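Local coordinates for PUA domain-containing protein (Thermoplasma acidophilum DSM 1728, PDB 1Q7H) that is of unknown molecular function but carries a PUA domain and probably binds RNA, with a possible role in translation initiation, at residues R21-I26 and R66-N71; V33-K37 and I149-P153; I101-I107 and G120-A126. All blocks are in the same frame, centred on the assembly; numbering follows the deposited sequence.

Contact 1: R21-I26 and R66-N71; sequences RYGIDI and RNPSRN
Arg70 reaches across to Tyr22 with its guanidinium almost parallel to the ring, the two planes only 8° apart, and NH1 approaches ring atom CD1 obliquely at 3.4 Å. The chain arrives there because chi1 (53°) sets CG between the backbone N and the carbonyl carbon, and the bend at chi3 then turns the end back toward Tyr22. The same NH1 donates to Arg21 O at 2.9 Å, coming from above the carbonyl plane in a bent bond of 134°. A water accepts from both Arg70 NH1 and Arg21 NH2, an uncharged link between two like charges. Cutting Arg70 back to an alanine here would probably leave Arg21 O without this donor and the water without one of its donors, and uncover the CD1 side of the ring. Beside it, Asn71 ND2 sits at the ring edge, though its bond goes to Met106 O. Further along, Ser69 N donates to Tyr22 O at 2.9 Å, and Ser69 OG presses within 3.3 Å of Gly23 CA, where any CB would collide with it. Ile24 and Pro68 lie side by side and point the same way, CG1 against CB at 3.6 Å, and both touch Leu63 of helix 60-65. At the far end Arg66, bent at chi2, lays CD 3.1 Å from Asp25 O, which is at the edge of its guanidinium; a second water ties Asp25 N to Asn67 O. Gly23, with positive phi, is the C-prime residue of a Schellman motif that ends helix 9-20, and the chain leaving that motif is held here against the connection from the N-terminal DUF1947 region into the PUA domain.

Contact 2: V33-K37 and I149-P153; sequences VAAQK and IRAFP
Gln36 lays its CG against the outer end of the Phe152 ring, 3.2 Å from CZ and 3.4 Å from CE1, a tight approach that comes in obliquely. The two side chains run past each other in opposite directions, and the Gln36 amide stands nearly upright to the ring, with 83° between the planes. A bend at chi2 (-73°) is what folds the glutamine this way: the methylene takes the aromatic contact, while the amide is carried on toward the end of the helix. There NE2 comes within 3.4 Å of Ala151 O, but the angle is too poor for a hydrogen bond, so the amide rests beside the carbonyl without being gripped by it. Ala151 adds its CB, 4.4 Å from Gln36 CG. Phe152 is the first residue to leave helical geometry after helix 147-151, and its ring reaches from that end to the N-terminal antiparallel sheet, which is how the last turn of the chain, coming back from the PUA domain, is packed onto the DUF1947 region. The ring is buried: besides Gln36 it meets Ala34, whose CB points toward it and stops 4.4 Å from CE1, and it also touches Ala41 and Tyr43 of the adjacent strand 40-44. Ala34 is paired with Ala41 through the backbone, so one aromatic side chain spans two neighbouring strands of the sheet. Ala34 O approaches CE1 at 3.8 Å, again obliquely. Gln36, by contrast, is exposed and follows strand 32-35. The chain ends one residue after Phe152, at Pro153, whose OXT makes a weak hydrogen bond to Tyr43 OH.

Contact 3: I101-I107 and G120-A126; sequences IRKGDMI and GMAEMDA
The two segments run antiparallel, with Met106 and Met121 as a non-hydrogen-bonded pair and Ile107 and Gly120 as a hydrogen-bonded one, and Ala122 N to Asp105 O (2.8 Å) and Gly104 N to Ala122 O carry the pairing on into the loop. That loop is a type II turn from Arg102 to Asp105; Gly104 takes backbone angles that suit glycine, and Asp105 OD2 folds back to accept Arg102 N from above its carboxylate plane. Asp125 performs a matching task from the other segment: OD1 takes Lys103 N at 2.8 Å in a nearly straight bond (167°), head-on to the C-O bond, and the Arg102 CD methylene lies 3.5 Å from that oxygen. Ile101 O is gripped twice, by Arg102 NH1 and Ala126 N, which reach it from opposite faces of its plane. The Lys103 chain, with CG anti to the backbone N (chi1 -175°) and extended beyond it, runs alongside the Glu123 carbonyl, CE 3.3 Å from O; its NZ stays 4.7 Å from Glu123 OE2, while OE1 forms a salt bridge with Arg139. On one face of the sheet the selenomethionines Met106 and Met121 meet, Met106 CB against Met121 SE at 4.0 Å. On the other, Ile107 CG1 lies across Gly120, where a side chain would be tight, and Ala122 CB meets both Ile101 CG2, at 3.8 Å, and Ile107 CG2; both isoleucines also touch Val73. Asp125, at the N-cap position of helix 126-132, makes no capping bond with its side chain. The whole is the open end of the hairpin 106-111/116-122, central in the mixed sheet of the PUA domain, a fold generally associated with RNA binding.

Contact 1 comes first along the chain and closes before contact 3 opens; contact 2 joins the N-terminal sheet to the C-terminal residues, so its segments alternate with those of contact 1 and enclose contact 3. Contacts 1 and 3 touch, their centres about 16 Å apart: Asn71 packs on Ile101 and Ile107, and Tyr22 OH packs on Met106 CB. Contact 2 lies apart, its centre about 23 Å from that of contact 1 and about 26 Å from that of contact 3, on the opposite side of the chain's centre from contact 3. The DUF1947 region and the PUA domain are thus connected at two separate places, one near the linker and one through the returning C-terminus.

Contact 1: R21-I26 and R66-N71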
ATOM      1  N   ARG A  21       9.630   7.830  -0.891  1.00 26.00           N
ATOM      2  CA  ARG A  21       9.500   7.803  -2.342  1.00 27.33           C
ATOM      3  C   ARG A  21       8.048   8.002  -2.744  1.00 28.73           C
ATOM      4  O   ARG A  21       7.756   8.485  -3.836  1.00 29.80           O
ATOM      5  CB  ARG A  21       9.969   6.459  -2.896  1.00 31.75           C
ATOM      6  CG  ARG A  21      11.478   6.255  -2.917  1.00 43.41           C
ATOM      7  CD  ARG A  21      11.783   4.898  -3.520  1.00 52.88           C
ATOM      8  NE  ARG A  21      10.945   4.658  -4.693  1.00 61.45           N
ATOM      9  CZ  ARG A  21      10.683   3.458  -5.199  1.00 64.30           C
ATOM     10  NH1 ARG A  21      11.197   2.371  -4.636  1.00 66.16           N
ATOM     11  NH2 ARG A  21       9.897   3.343  -6.262  1.00 65.67           N
ATOM     12  N   TYR A  22       7.136   7.613  -1.862  1.00 21.72           N
ATOM     13  CA  TYR A  22       5.712   7.730  -2.142  1.00 20.85           C
ATOM     14  C   TYR A  22       5.087   8.842  -1.328  1.00 15.84           C
ATOM     15  O   TYR A  22       3.864   8.946  -1.240  1.00 21.29           O
ATOM     16  CB  TYR A  22       5.017   6.404  -1.831  1.00 15.36           C
ATOM     17  CG  TYR A  22       5.532   5.275  -2.676  1.00 20.69           C
ATOM     18  CD1 TYR A  22       5.275   5.240  -4.044  1.00 20.46           C
ATOM     19  CD2 TYR A  22       6.298   4.249  -2.119  1.00 24.33           C
ATOM     20  CE1 TYR A  22       5.767   4.213  -4.844  1.00 28.90           C
ATOM     21  CE2 TYR A  22       6.795   3.214  -2.912  1.00 26.83           C
ATOM     22  CZ  TYR A  22       6.525   3.203  -4.275  1.00 31.92           C
ATOM     23  OH  TYR A  22       7.005   2.184  -5.074  1.00 40.78           O
ATOM     24  N   GLY A  23       5.937   9.669  -0.728  1.00 15.59           N
ATOM     25  CA  GLY A  23       5.450  10.766   0.086  1.00 14.09           C
ATOM     26  C   GLY A  23       4.935  10.320   1.446  1.00 16.83           C
ATOM     27  O   GLY A  23       4.260  11.086   2.126  1.00 15.78           O
ATOM     28  N   ILE A  24       5.236   9.081   1.837  1.00 15.45           N
ATOM     29  CA  ILE A  24       4.811   8.560   3.140  1.00 15.53           C
ATOM     30  C   ILE A  24       5.940   8.959   4.090  1.00 17.83           C
ATOM     31  O   ILE A  24       7.054   8.433   4.015  1.00 20.44           O
ATOM     32  CB  ILE A  24       4.630   7.009   3.090  1.00 12.91           C
ATOM     33  CG1 ILE A  24       3.545   6.657   2.061  1.00 11.74           C
ATOM     34  CG2 ILE A  24       4.238   6.468   4.470  1.00 15.26           C
ATOM     35  CD1 ILE A  24       3.321   5.183   1.813  1.00 10.59           C
ATOM     36  N   ASP A  25       5.648   9.900   4.976  1.00 17.35           N
ATOM     37  CA  ASP A  25       6.644  10.437   5.897  1.00 18.50           C
ATOM     38  C   ASP A  25       6.723   9.818   7.288  1.00 18.31           C
ATOM     39  O   ASP A  25       5.890  10.107   8.146  1.00 20.27           O
ATOM     40  CB  ASP A  25       6.411  11.950   6.037  1.00 17.64           C
ATOM     41  CG  ASP A  25       7.472  12.640   6.873  1.00 22.20           C
ATOM     42  OD1 ASP A  25       8.285  11.955   7.535  1.00 28.65           O
ATOM     43  OD2 ASP A  25       7.487  13.885   6.875  1.00 31.53           O
ATOM     44  N   ILE A  26       7.735   8.980   7.515  1.00 21.86           N
ATOM     45  CA  ILE A  26       7.942   8.364   8.827  1.00 21.35           C
ATOM     46  C   ILE A  26       9.357   8.661   9.308  1.00 20.99           C
ATOM     47  O   ILE A  26       9.890   7.970  10.166  1.00 23.27           O
ATOM     48  CB  ILE A  26       7.749   6.832   8.806  1.00 23.24           C
ATOM     49  CG1 ILE A  26       8.558   6.218   7.664  1.00 19.93           C
ATOM     50  CG2 ILE A  26       6.268   6.487   8.684  1.00 16.03           C
ATOM     51  CD1 ILE A  26       8.537   4.701   7.660  1.00 21.20           C
ATOM     52  N   ARG A  66       0.079   7.792   7.833  1.00 16.09           N
ATOM     53  CA  ARG A  66       0.849   8.794   7.095  1.00 15.25           C
ATOM     54  C   ARG A  66       0.531   8.630   5.614  1.00 16.79           C
ATOM     55  O   ARG A  66       1.183   7.846   4.919  1.00 12.01           O
ATOM     56  CB  ARG A  66       2.348   8.575   7.336  1.00 18.76           C
ATOM     57  CG  ARG A  66       2.814   8.954   8.725  1.00 13.20           C
ATOM     58  CD  ARG A  66       2.866  10.455   8.868  1.00 19.31           C
ATOM     59  NE  ARG A  66       3.187  10.889  10.222  1.00 14.90           N
ATOM     60  CZ  ARG A  66       2.285  11.236  11.133  1.00 21.21           C
ATOM     61  NH1 ARG A  66       0.987  11.199  10.846  1.00 21.39           N
ATOM     62  NH2 ARG A  66       2.688  11.653  12.327  1.00 19.54           N
ATOM     63  N   ASN A  67      -0.476   9.362   5.135  1.00 15.43           N
ATOM     64  CA  ASN A  67      -0.907   9.253   3.743  1.00 15.98           C
ATOM     65  C   ASN A  67       0.193   9.452   2.713  1.00 14.19           C
ATOM     66  O   ASN A  67       1.097  10.252   2.906  1.00 17.97           O
ATOM     67  CB  ASN A  67      -2.001  10.281   3.408  1.00 13.86           C
ATOM     68  CG  ASN A  67      -3.271  10.112   4.232  1.00 17.10           C
ATOM     69  OD1 ASN A  67      -3.551   9.053   4.793  1.00 19.27           O
ATOM     70  ND2 ASN A  67      -4.062  11.164   4.277  1.00 14.42           N
ATOM     71  N   PRO A  68       0.145   8.692   1.612  1.00 16.01           N
ATOM     72  CA  PRO A  68       1.158   8.863   0.574  1.00 11.07           C
ATOM     73  C   PRO A  68       0.702  10.121  -0.173  1.00 17.49           C
ATOM     74  O   PRO A  68      -0.452  10.538  -0.032  1.00 16.25           O
ATOM     75  CB  PRO A  68       0.987   7.603  -0.283  1.00  9.93           C
ATOM     76  CG  PRO A  68      -0.465   7.307  -0.143  1.00  6.20           C
ATOM     77  CD  PRO A  68      -0.647   7.477   1.358  1.00 13.48           C
ATOM     78  N   SER A  69       1.581  10.719  -0.967  1.00 19.23           N
ATOM     79  CA  SER A  69       1.217  11.920  -1.712  1.00 15.38           C
ATOM     80  C   SER A  69       1.141  11.661  -3.209  1.00 18.89           C
ATOM     81  O   SER A  69       0.850  12.565  -3.982  1.00 21.76           O
ATOM     82  CB  SER A  69       2.213  13.046  -1.442  1.00 14.40           C
ATOM     83  OG  SER A  69       3.520  12.671  -1.836  1.00 19.89           O
ATOM     84  N   ARG A  70       1.419  10.432  -3.624  1.00 18.54           N
ATOM     85  CA  ARG A  70       1.343  10.094  -5.040  1.00 20.39           C
ATOM     86  C   ARG A  70       0.853   8.672  -5.214  1.00 16.34           C
ATOM     87  O   ARG A  70       0.806   7.902  -4.256  1.00 13.89           O
ATOM     88  CB  ARG A  70       2.715  10.266  -5.720  1.00 25.26           C
ATOM     89  CG  ARG A  70       3.871   9.529  -5.036  1.00 31.24           C
ATOM     90  CD  ARG A  70       5.231   9.948  -5.615  1.00 34.55           C
ATOM     91  NE  ARG A  70       5.465   9.409  -6.954  1.00 50.71           N
ATOM     92  CZ  ARG A  70       6.084   8.256  -7.219  1.00 51.79           C
ATOM     93  NH1 ARG A  70       6.552   7.496  -6.236  1.00 49.20           N
ATOM     94  NH2 ARG A  70       6.232   7.860  -8.476  1.00 52.73           N
ATOM     95  N   ASN A  71       0.463   8.354  -6.445  1.00 15.51           N
ATOM     96  CA  ASN A  71      -0.012   7.033  -6.831  1.00 15.04           C
ATOM     97  C   ASN A  71      -1.274   6.606  -6.122  1.00 15.02           C
ATOM     98  O   ASN A  71      -1.468   5.428  -5.857  1.00 15.89           O
ATOM     99  CB  ASN A  71       1.091   6.000  -6.609  1.00 12.97           C
ATOM    100  CG  ASN A  71       2.295   6.243  -7.505  1.00 16.24           C
ATOM    101  OD1 ASN A  71       2.403   7.294  -8.135  1.00 19.15           O
ATOM    102  ND2 ASN A  71       3.204   5.279  -7.558  1.00 16.12           N
TER
HETATM  103  O   HOH W   1       8.449   5.431  -7.629  1.00 47.76           O
HETATM  104  O   HOH W   2       3.034  11.072   4.855  1.00 14.13           O
HETATM  105  O   HOH W   3       5.724  10.569  11.269  1.00 31.38           O

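Contact 2: V33-K37 and I149-P153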
ATOM      1  N   VAL A  33      11.761  -4.832  13.867  1.00 22.14           N
ATOM      2  CA  VAL A  33      11.646  -5.715  12.725  1.00 18.96           C
ATOM      3  C   VAL A  33      11.378  -7.136  13.197  1.00 23.56           C
ATOM      4  O   VAL A  33      11.801  -7.524  14.279  1.00 20.29           O
ATOM      5  CB  VAL A  33      12.936  -5.666  11.871  1.00 22.32           C
ATOM      6  CG1 VAL A  33      14.106  -6.269  12.649  1.00 21.99           C
ATOM      7  CG2 VAL A  33      12.711  -6.379  10.550  1.00 18.71           C
ATOM      8  N   ALA A  34      10.656  -7.902  12.385  1.00 25.68           N
ATOM      9  CA  ALA A  34      10.335  -9.285  12.707  1.00 28.65           C
ATOM     10  C   ALA A  34      10.369 -10.081  11.406  1.00 32.91           C
ATOM     11  O   ALA A  34      10.202  -9.510  10.331  1.00 32.47           O
ATOM     12  CB  ALA A  34       8.959  -9.365  13.351  1.00 27.57           C
ATOM     13  N   ALA A  35      10.573 -11.394  11.494  1.00 39.10           N
ATOM     14  CA  ALA A  35      10.652 -12.216  10.291  1.00 42.51           C
ATOM     15  C   ALA A  35       9.756 -13.457  10.216  1.00 47.42           C
ATOM     16  O   ALA A  35       9.095 -13.841  11.178  1.00 47.37           O
ATOM     17  CB  ALA A  35      12.100 -12.622  10.057  1.00 33.49           C
ATOM     18  N   GLN A  36       9.748 -14.056   9.027  1.00 50.45           N
ATOM     19  CA  GLN A  36       9.003 -15.272   8.703  1.00 55.49           C
ATOM     20  C   GLN A  36       9.792 -15.853   7.531  1.00 60.62           C
ATOM     21  O   GLN A  36       9.390 -16.840   6.912  1.00 59.04           O
ATOM     22  CB  GLN A  36       7.584 -14.954   8.227  1.00 54.75           C
ATOM     23  CG  GLN A  36       6.706 -14.185   9.201  1.00 58.78           C
ATOM     24  CD  GLN A  36       6.238 -15.011  10.379  1.00 64.07           C
ATOM     25  OE1 GLN A  36       5.896 -16.183  10.230  1.00 68.74           O
ATOM     26  NE2 GLN A  36       6.195 -14.394  11.559  1.00 66.99           N
ATOM     27  N   LYS A  37      10.916 -15.199   7.238  1.00 66.34           N
ATOM     28  CA  LYS A  37      11.820 -15.561   6.147  1.00 70.97           C
ATOM     29  C   LYS A  37      11.127 -15.730   4.803  1.00 72.34           C
ATOM     30  O   LYS A  37      11.725 -16.176   3.830  1.00 75.22           O
ATOM     31  CB  LYS A  37      12.626 -16.811   6.505  1.00 77.38           C
ATOM     32  CG  LYS A  37      13.802 -16.489   7.412  1.00 79.02           C
ATOM     33  CD  LYS A  37      14.737 -15.497   6.729  1.00 82.42           C
ATOM     34  CE  LYS A  37      15.659 -14.832   7.729  1.00 87.42           C
ATOM     35  NZ  LYS A  37      17.093 -14.896   7.329  1.00 87.32           N
ATOM     36  N   ILE A 149      -0.783  -9.537   7.220  1.00 25.98           N
ATOM     37  CA  ILE A 149      -1.309  -9.121   8.513  1.00 25.22           C
ATOM     38  C   ILE A 149      -1.526 -10.296   9.466  1.00 26.89           C
ATOM     39  O   ILE A 149      -1.340 -10.154  10.671  1.00 22.14           O
ATOM     40  CB  ILE A 149      -2.627  -8.306   8.330  1.00 28.77           C
ATOM     41  CG1 ILE A 149      -2.270  -6.842   8.057  1.00 23.21           C
ATOM     42  CG2 ILE A 149      -3.527  -8.412   9.572  1.00 16.65           C
ATOM     43  CD1 ILE A 149      -3.449  -5.989   7.715  1.00 38.09           C
ATOM     44  N   ARG A 150      -1.914 -11.453   8.935  1.00 27.87           N
ATOM     45  CA  ARG A 150      -2.123 -12.623   9.782  1.00 29.51           C
ATOM     46  C   ARG A 150      -0.769 -13.133  10.266  1.00 28.71           C
ATOM     47  O   ARG A 150      -0.651 -13.660  11.370  1.00 29.72           O
ATOM     48  CB  ARG A 150      -2.853 -13.743   9.025  1.00 31.66           C
ATOM     49  CG  ARG A 150      -4.299 -13.424   8.638  1.00 42.29           C
ATOM     50  CD  ARG A 150      -5.037 -14.675   8.143  1.00 46.03           C
ATOM     51  NE  ARG A 150      -4.357 -15.327   7.020  1.00 51.42           N
ATOM     52  CZ  ARG A 150      -4.562 -15.039   5.735  1.00 52.59           C
ATOM     53  NH1 ARG A 150      -5.440 -14.104   5.385  1.00 50.04           N
ATOM     54  NH2 ARG A 150      -3.875 -15.680   4.795  1.00 50.28           N
ATOM     55  N   ALA A 151       0.259 -12.955   9.441  1.00 27.95           N
ATOM     56  CA  ALA A 151       1.603 -13.396   9.797  1.00 26.32           C
ATOM     57  C   ALA A 151       2.315 -12.437  10.753  1.00 32.57           C
ATOM     58  O   ALA A 151       3.195 -12.847  11.506  1.00 33.80           O
ATOM     59  CB  ALA A 151       2.434 -13.571   8.547  1.00 24.03           C
ATOM     60  N   PHE A 152       1.942 -11.161  10.725  1.00 30.62           N
ATOM     61  CA  PHE A 152       2.585 -10.180  11.586  1.00 32.00           C
ATOM     62  C   PHE A 152       1.597  -9.462  12.473  1.00 35.97           C
ATOM     63  O   PHE A 152       1.335  -8.274  12.292  1.00 39.47           O
ATOM     64  CB  PHE A 152       3.347  -9.175  10.735  1.00 28.63           C
ATOM     65  CG  PHE A 152       4.468  -9.784   9.967  1.00 25.03           C
ATOM     66  CD1 PHE A 152       5.609 -10.231  10.624  1.00 27.67           C
ATOM     67  CD2 PHE A 152       4.364  -9.967   8.595  1.00 25.75           C
ATOM     68  CE1 PHE A 152       6.636 -10.855   9.924  1.00 24.69           C
ATOM     69  CE2 PHE A 152       5.376 -10.588   7.882  1.00 23.27           C
ATOM     70  CZ  PHE A 152       6.521 -11.037   8.553  1.00 30.15           C
ATOM     71  N   PRO A 153       1.034 -10.178  13.453  1.00 43.32           N
ATOM     72  CA  PRO A 153       0.057  -9.619  14.389  1.00 48.21           C
ATOM     73  C   PRO A 153       0.578  -8.333  15.019  1.00 55.59           C
ATOM     74  O   PRO A 153      -0.151  -7.320  14.955  1.00 62.90           O
ATOM     75  CB  PRO A 153      -0.116 -10.737  15.411  1.00 48.55           C
ATOM     76  CG  PRO A 153       0.110 -11.972  14.589  1.00 47.75           C
ATOM     77  CD  PRO A 153       1.318 -11.588  13.773  1.00 45.58           C
ATOM     78  OXT PRO A 153       1.707  -8.360  15.565  1.00 58.32           O
TER

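Contact 3: I101-I107 and G120-A126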
ATOM      1  N   ILE A 101       0.255   7.804 -12.916  1.00 18.37           N
ATOM      2  CA  ILE A 101       0.375   6.360 -12.739  1.00 17.17           C
ATOM      3  C   ILE A 101       0.572   5.615 -14.060  1.00 18.46           C
ATOM      4  O   ILE A 101      -0.133   5.843 -15.045  1.00 16.22           O
ATOM      5  CB  ILE A 101      -0.865   5.773 -11.988  1.00 14.80           C
ATOM      6  CG1 ILE A 101      -0.819   6.161 -10.508  1.00 11.49           C
ATOM      7  CG2 ILE A 101      -0.880   4.264 -12.088  1.00 12.01           C
ATOM      8  CD1 ILE A 101      -2.157   5.993  -9.784  1.00  5.99           C
ATOM      9  N   ARG A 102       1.553   4.721 -14.065  1.00 19.15           N
ATOM     10  CA  ARG A 102       1.875   3.928 -15.236  1.00 18.11           C
ATOM     11  C   ARG A 102       1.882   2.455 -14.851  1.00 21.10           C
ATOM     12  O   ARG A 102       2.090   2.101 -13.684  1.00 19.71           O
ATOM     13  CB  ARG A 102       3.260   4.313 -15.777  1.00 20.54           C
ATOM     14  CG  ARG A 102       3.366   5.744 -16.268  1.00 23.55           C
ATOM     15  CD  ARG A 102       2.507   5.965 -17.501  1.00 26.57           C
ATOM     16  NE  ARG A 102       2.508   7.361 -17.926  1.00 35.46           N
ATOM     17  CZ  ARG A 102       1.655   8.287 -17.492  1.00 34.70           C
ATOM     18  NH1 ARG A 102       0.712   7.973 -16.614  1.00 23.16           N
ATOM     19  NH2 ARG A 102       1.747   9.534 -17.940  1.00 37.69           N
ATOM     20  N   LYS A 103       1.663   1.602 -15.840  1.00 19.93           N
ATOM     21  CA  LYS A 103       1.662   0.164 -15.617  1.00 23.34           C
ATOM     22  C   LYS A 103       2.935  -0.206 -14.869  1.00 23.51           C
ATOM     23  O   LYS A 103       4.029   0.202 -15.254  1.00 22.39           O
ATOM     24  CB  LYS A 103       1.600  -0.568 -16.962  1.00 22.18           C
ATOM     25  CG  LYS A 103       1.481  -2.069 -16.828  1.00 31.23           C
ATOM     26  CD  LYS A 103       1.008  -2.717 -18.115  1.00 34.18           C
ATOM     27  CE  LYS A 103       0.723  -4.196 -17.903  1.00 32.51           C
ATOM     28  NZ  LYS A 103       0.057  -4.798 -19.089  1.00 43.64           N
ATOM     29  N   GLY A 104       2.796  -0.961 -13.784  1.00 28.08           N
ATOM     30  CA  GLY A 104       3.971  -1.351 -13.026  1.00 23.84           C
ATOM     31  C   GLY A 104       4.197  -0.593 -11.728  1.00 22.04           C
ATOM     32  O   GLY A 104       4.915  -1.076 -10.858  1.00 21.04           O
ATOM     33  N   ASP A 105       3.607   0.594 -11.596  1.00 17.19           N
ATOM     34  CA  ASP A 105       3.743   1.385 -10.375  1.00 17.94           C
ATOM     35  C   ASP A 105       2.954   0.759  -9.222  1.00 20.05           C
ATOM     36  O   ASP A 105       1.944   0.081  -9.427  1.00 19.91           O
ATOM     37  CB  ASP A 105       3.183   2.805 -10.557  1.00 19.20           C
ATOM     38  CG  ASP A 105       3.957   3.632 -11.558  1.00 23.16           C
ATOM     39  OD1 ASP A 105       5.103   3.268 -11.877  1.00 25.56           O
ATOM     40  OD2 ASP A 105       3.412   4.662 -12.016  1.00 23.58           O
HETATM   41  N   MSE A 106       3.414   0.997  -8.006  1.00 15.42           N
HETATM   42  CA  MSE A 106       2.694   0.522  -6.835  1.00 16.98           C
HETATM   43  C   MSE A 106       1.623   1.601  -6.632  1.00 18.35           C
HETATM   44  O   MSE A 106       1.918   2.793  -6.751  1.00 17.37           O
HETATM   45  CB  MSE A 106       3.620   0.481  -5.618  1.00 11.52           C
HETATM   46  CG  MSE A 106       2.998  -0.148  -4.389  1.00 13.18           C
HETATM   47 SE   MSE A 106       4.287  -0.267  -2.926  1.00 28.67          SE
HETATM   48  CE  MSE A 106       5.379  -1.714  -3.589  1.00 30.67           C
ATOM     49  N   ILE A 107       0.386   1.197  -6.358  1.00 17.34           N
ATOM     50  CA  ILE A 107      -0.675   2.167  -6.130  1.00 12.84           C
ATOM     51  C   ILE A 107      -1.297   1.968  -4.759  1.00 14.44           C
ATOM     52  O   ILE A 107      -1.262   0.876  -4.189  1.00 15.22           O
ATOM     53  CB  ILE A 107      -1.786   2.089  -7.205  1.00 14.58           C
ATOM     54  CG1 ILE A 107      -2.465   0.718  -7.173  1.00 11.79           C
ATOM     55  CG2 ILE A 107      -1.189   2.383  -8.570  1.00  6.69           C
ATOM     56  CD1 ILE A 107      -3.772   0.665  -7.920  1.00 15.85           C
ATOM     57  N   GLY A 120      -1.783  -1.796  -4.301  1.00 12.41           N
ATOM     58  CA  GLY A 120      -1.871  -2.546  -5.534  1.00 10.86           C
ATOM     59  C   GLY A 120      -0.700  -2.278  -6.455  1.00 19.27           C
ATOM     60  O   GLY A 120       0.191  -1.485  -6.157  1.00 12.60           O
HETATM   61  N   MSE A 121      -0.710  -2.967  -7.583  1.00 15.69           N
HETATM   62  CA  MSE A 121       0.319  -2.823  -8.588  1.00 18.35           C
HETATM   63  C   MSE A 121      -0.495  -2.527  -9.847  1.00 19.81           C
HETATM   64  O   MSE A 121      -1.343  -3.326 -10.249  1.00 18.94           O
HETATM   65  CB  MSE A 121       1.086  -4.136  -8.723  1.00 21.60           C
HETATM   66  CG  MSE A 121       2.579  -3.967  -8.881  1.00 42.49           C
HETATM   67 SE   MSE A 121       3.458  -3.169  -7.329  1.00 44.36          SE
HETATM   68  CE  MSE A 121       5.094  -2.627  -8.203  1.00 42.10           C
ATOM     69  N   ALA A 122      -0.267  -1.365 -10.441  1.00 15.69           N
ATOM     70  CA  ALA A 122      -1.005  -0.964 -11.630  1.00 14.81           C
ATOM     71  C   ALA A 122      -0.816  -1.909 -12.811  1.00 16.59           C
ATOM     72  O   ALA A 122       0.293  -2.351 -13.099  1.00 15.96           O
ATOM     73  CB  ALA A 122      -0.603   0.455 -12.032  1.00 11.34           C
ATOM     74  N   GLU A 123      -1.911  -2.192 -13.504  1.00 22.07           N
ATOM     75  CA  GLU A 123      -1.889  -3.057 -14.677  1.00 25.21           C
ATOM     76  C   GLU A 123      -2.172  -2.235 -15.940  1.00 24.65           C
ATOM     77  O   GLU A 123      -2.126  -2.763 -17.048  1.00 21.75           O
ATOM     78  CB  GLU A 123      -2.958  -4.139 -14.537  1.00 28.04           C
ATOM     79  CG  GLU A 123      -2.743  -5.075 -13.370  1.00 41.52           C
ATOM     80  CD  GLU A 123      -1.772  -6.179 -13.692  1.00 38.45           C
ATOM     81  OE1 GLU A 123      -1.473  -6.993 -12.797  1.00 47.73           O
ATOM     82  OE2 GLU A 123      -1.311  -6.234 -14.846  1.00 54.14           O
HETATM   83  N   MSE A 124      -2.468  -0.948 -15.760  1.00 22.53           N
HETATM   84  CA  MSE A 124      -2.778  -0.034 -16.862  1.00 21.98           C
HETATM   85  C   MSE A 124      -2.276   1.376 -16.543  1.00 24.58           C
HETATM   86  O   MSE A 124      -2.091   1.721 -15.372  1.00 24.22           O
HETATM   87  CB  MSE A 124      -4.299   0.053 -17.078  1.00 24.10           C
HETATM   88  CG  MSE A 124      -4.987  -1.230 -17.531  1.00 19.83           C
HETATM   89 SE   MSE A 124      -6.939  -1.089 -17.523  1.00 32.92          SE
HETATM   90  CE  MSE A 124      -7.161   0.110 -19.033  1.00 22.24           C
ATOM     91  N   ASP A 125      -2.067   2.188 -17.582  1.00 21.39           N
ATOM     92  CA  ASP A 125      -1.643   3.573 -17.395  1.00 22.28           C
ATOM     93  C   ASP A 125      -2.888   4.401 -17.040  1.00 20.09           C
ATOM     94  O   ASP A 125      -3.992   4.093 -17.488  1.00 16.05           O
ATOM     95  CB  ASP A 125      -1.021   4.152 -18.672  1.00 21.16           C
ATOM     96  CG  ASP A 125       0.229   3.410 -19.119  1.00 30.37           C
ATOM     97  OD1 ASP A 125       1.003   2.913 -18.264  1.00 22.65           O
ATOM     98  OD2 ASP A 125       0.446   3.343 -20.346  1.00 30.43           O
ATOM     99  N   ALA A 126      -2.710   5.458 -16.251  1.00 14.27           N
ATOM    100  CA  ALA A 126      -3.836   6.290 -15.854  1.00 15.53           C
ATOM    101  C   ALA A 126      -4.621   6.837 -17.053  1.00 16.47           C
ATOM    102  O   ALA A 126      -5.841   6.972 -16.994  1.00 15.93           O
ATOM    103  CB  ALA A 126      -3.354   7.435 -14.984  1.00 15.37           C
TER